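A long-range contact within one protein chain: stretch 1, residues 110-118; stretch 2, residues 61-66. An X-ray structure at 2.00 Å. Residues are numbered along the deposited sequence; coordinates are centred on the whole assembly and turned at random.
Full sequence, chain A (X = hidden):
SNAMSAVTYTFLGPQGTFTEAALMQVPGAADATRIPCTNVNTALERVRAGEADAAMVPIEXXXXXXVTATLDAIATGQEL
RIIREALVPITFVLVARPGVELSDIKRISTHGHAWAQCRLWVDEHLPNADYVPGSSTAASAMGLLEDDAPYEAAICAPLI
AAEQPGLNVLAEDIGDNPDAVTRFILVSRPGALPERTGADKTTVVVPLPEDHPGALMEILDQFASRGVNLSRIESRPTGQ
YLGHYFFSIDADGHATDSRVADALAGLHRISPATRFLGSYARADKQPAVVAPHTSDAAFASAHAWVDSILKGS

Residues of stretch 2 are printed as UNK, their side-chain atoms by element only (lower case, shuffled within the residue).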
# COMPACT_ATOMS: atom_id res chain seq x y z
N THR A 110 31.71 14.57 -33.95
CA THR A 110 30.35 14.81 -33.50
C THR A 110 30.27 14.63 -32.00
O THR A 110 31.25 14.20 -31.35
CB THR A 110 29.32 13.87 -34.20
OG1 THR A 110 27.99 14.32 -33.90
CG2 THR A 110 29.49 12.42 -33.76
N HIS A 111 29.11 14.95 -31.43
CA HIS A 111 28.86 14.65 -30.04
C HIS A 111 28.75 13.14 -29.91
O HIS A 111 28.17 12.51 -30.78
CB HIS A 111 27.56 15.30 -29.56
CG HIS A 111 27.36 15.18 -28.08
ND1 HIS A 111 27.54 16.24 -27.21
CD2 HIS A 111 27.06 14.11 -27.31
CE1 HIS A 111 27.33 15.83 -25.97
NE2 HIS A 111 27.03 14.54 -26.01
N GLY A 112 29.31 12.58 -28.83
CA GLY A 112 29.24 11.12 -28.56
C GLY A 112 27.85 10.50 -28.65
O GLY A 112 27.70 9.34 -29.05
N HIS A 113 26.83 11.26 -28.27
CA HIS A 113 25.44 10.79 -28.36
C HIS A 113 24.98 10.58 -29.80
O HIS A 113 24.23 9.65 -30.10
CB HIS A 113 24.51 11.78 -27.65
CG HIS A 113 24.72 11.85 -26.16
ND1 HIS A 113 23.83 12.47 -25.31
CD2 HIS A 113 25.70 11.34 -25.37
CE1 HIS A 113 24.26 12.36 -24.07
NE2 HIS A 113 25.40 11.68 -24.08
N ALA A 114 25.43 11.47 -30.69
CA ALA A 114 25.16 11.32 -32.12
C ALA A 114 25.94 10.13 -32.70
O ALA A 114 25.37 9.27 -33.39
CB ALA A 114 25.50 12.60 -32.87
N TRP A 115 27.23 10.07 -32.39
CA TRP A 115 28.08 8.99 -32.86
C TRP A 115 27.48 7.63 -32.57
O TRP A 115 27.34 6.81 -33.48
CB TRP A 115 29.49 9.08 -32.25
CG TRP A 115 30.40 7.99 -32.75
CD1 TRP A 115 30.81 6.89 -32.06
CD2 TRP A 115 30.96 7.87 -34.07
NE1 TRP A 115 31.62 6.11 -32.85
CE2 TRP A 115 31.72 6.68 -34.09
CE3 TRP A 115 30.90 8.66 -35.22
CZ2 TRP A 115 32.42 6.26 -35.23
CZ3 TRP A 115 31.59 8.25 -36.35
CH2 TRP A 115 32.35 7.07 -36.34
N ALA A 116 27.09 7.41 -31.32
CA ALA A 116 26.59 6.12 -30.84
C ALA A 116 25.32 5.66 -31.56
O ALA A 116 24.99 4.48 -31.56
CB ALA A 116 26.34 6.19 -29.33
N GLN A 117 24.60 6.61 -32.17
CA GLN A 117 23.36 6.31 -32.88
C GLN A 117 23.53 6.21 -34.39
O GLN A 117 22.54 5.99 -35.07
CB GLN A 117 22.33 7.40 -32.65
CG GLN A 117 21.80 7.52 -31.27
CD GLN A 117 20.75 8.58 -31.23
OE1 GLN A 117 19.69 8.43 -31.84
NE2 GLN A 117 21.03 9.67 -30.54
N CYS A 118 24.73 6.43 -34.90
CA CYS A 118 24.98 6.38 -36.34
C CYS A 118 25.92 5.24 -36.72
O CYS A 118 26.41 5.19 -37.85
CB CYS A 118 25.54 7.71 -36.84
SG CYS A 118 24.32 9.03 -36.77
N UNK A 61 16.68 12.21 -24.03
CA UNK A 61 17.24 11.71 -25.29
C UNK A 61 17.86 12.81 -26.13
O UNK A 61 17.58 12.91 -27.34
c UNK A 61 16.18 10.96 -26.12
c UNK A 61 15.68 9.69 -25.44
n UNK A 61 14.52 9.19 -25.89
o UNK A 61 16.32 9.16 -24.53
N UNK A 62 18.69 13.64 -25.49
CA UNK A 62 19.33 14.78 -26.12
C UNK A 62 20.60 14.35 -26.85
O UNK A 62 21.50 13.72 -26.27
c UNK A 62 19.68 15.84 -25.08
o UNK A 62 20.43 16.88 -25.68
N UNK A 63 20.67 14.72 -28.13
CA UNK A 63 21.81 14.40 -28.97
C UNK A 63 23.01 15.24 -28.56
O UNK A 63 24.15 14.92 -28.92
c UNK A 63 22.68 14.75 -31.31
c UNK A 63 20.57 13.52 -30.94
c UNK A 63 21.44 14.63 -30.46
N UNK A 64 22.74 16.30 -27.80
CA UNK A 64 23.72 17.32 -27.46
C UNK A 64 24.12 17.27 -25.99
O UNK A 64 24.94 18.07 -25.53
c UNK A 64 23.13 18.71 -27.76
o UNK A 64 23.22 19.08 -31.49
c UNK A 64 23.63 18.92 -30.31
c UNK A 64 22.57 18.90 -29.19
o UNK A 64 24.85 18.77 -30.05
N UNK A 65 23.54 16.34 -25.24
CA UNK A 65 23.67 16.35 -23.78
C UNK A 65 22.72 17.37 -23.16
O UNK A 65 21.74 17.79 -23.77
N UNK A 66 23.00 17.74 -21.91
CA UNK A 66 22.14 18.68 -21.20
C UNK A 66 21.02 18.12 -20.33
O UNK A 66 20.47 18.85 -19.52

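Position 61 carries four side-chain atoms, two carbons in line with the second bearing one oxygen and one nitrogen, and none of them reaches stretch 1. A short side chain ending in a planar amide is that of asparagine. Asn61 takes no part in the contact; its phi/psi of 63/48 is a left-handed conformation that asparagine tolerates well.

Position 62 has one carbon followed by one oxygen, a primary hydroxyl that does not reach stretch 1, and is therefore serine. The side chain of Ser62 braces its own loop: OG accepts from the backbone N of position 64 at 3.2 Å and donates to the backbone O of position 65 at a very short 2.5 Å. What Ser62 offers across the contact is its carbonyl, since His113 ND1 donates to Ser62 O at 2.8 Å with a nearly straight N-H...O angle of 174°.

At position 63 three carbons branch at the first, with no heteroatom, and the two end carbons lie against Ala114 and Gln117; this is valine. Val63 is the residue most covered by stretch 1. Its CG1 packs against Ala114 CB at 3.9 Å, and its CG2 lies 3.9 Å from Gln117 NE2, so the two methyls meet different residues of stretch 1.

Position 64 shows three carbons in a chain, the third carrying two oxygens, and its CA-to-CB bond points away from stretch 1: a carboxylate on a two-methylene stem, hence glutamate. Both carboxylate oxygens of Glu64 are hydrogen-bonded elsewhere in the structure. Its backbone is nearer, with Glu64 O 3.3 Å from His111 CE1.

Position 65 has no side-chain atoms, its backbone lies beside the rings of His111 and His113, and it is glycine. At phi/psi 79/-162 a CB would be jammed against the preceding carbonyl oxygen, and it would also come within 3.5 Å of His111 CE1. Gly65 N lies 3.9 Å from His113 ND1.

Position 66 likewise lacks a side chain and does not touch stretch 1. Gly66, with phi/psi 93/-15, would again force a CB against the preceding carbonyl; it occupies the N-cap position before a helix.

The contact rests on two histidines laid against a loop backbone. His113 fixes the loop through its ring edge and Ser62 O, while one face of the His111 ring covers Val63 O, with His111 CG 3.3 Å from that oxygen. Val63 O is buried here without a polar partner. Beside this polar anchor, Val63 packs on Ala114, and Gln117 is held nearby by its NE2, which donates to His113 O at 3.2 Å.

Stretch 2 61-66: NSVEGG
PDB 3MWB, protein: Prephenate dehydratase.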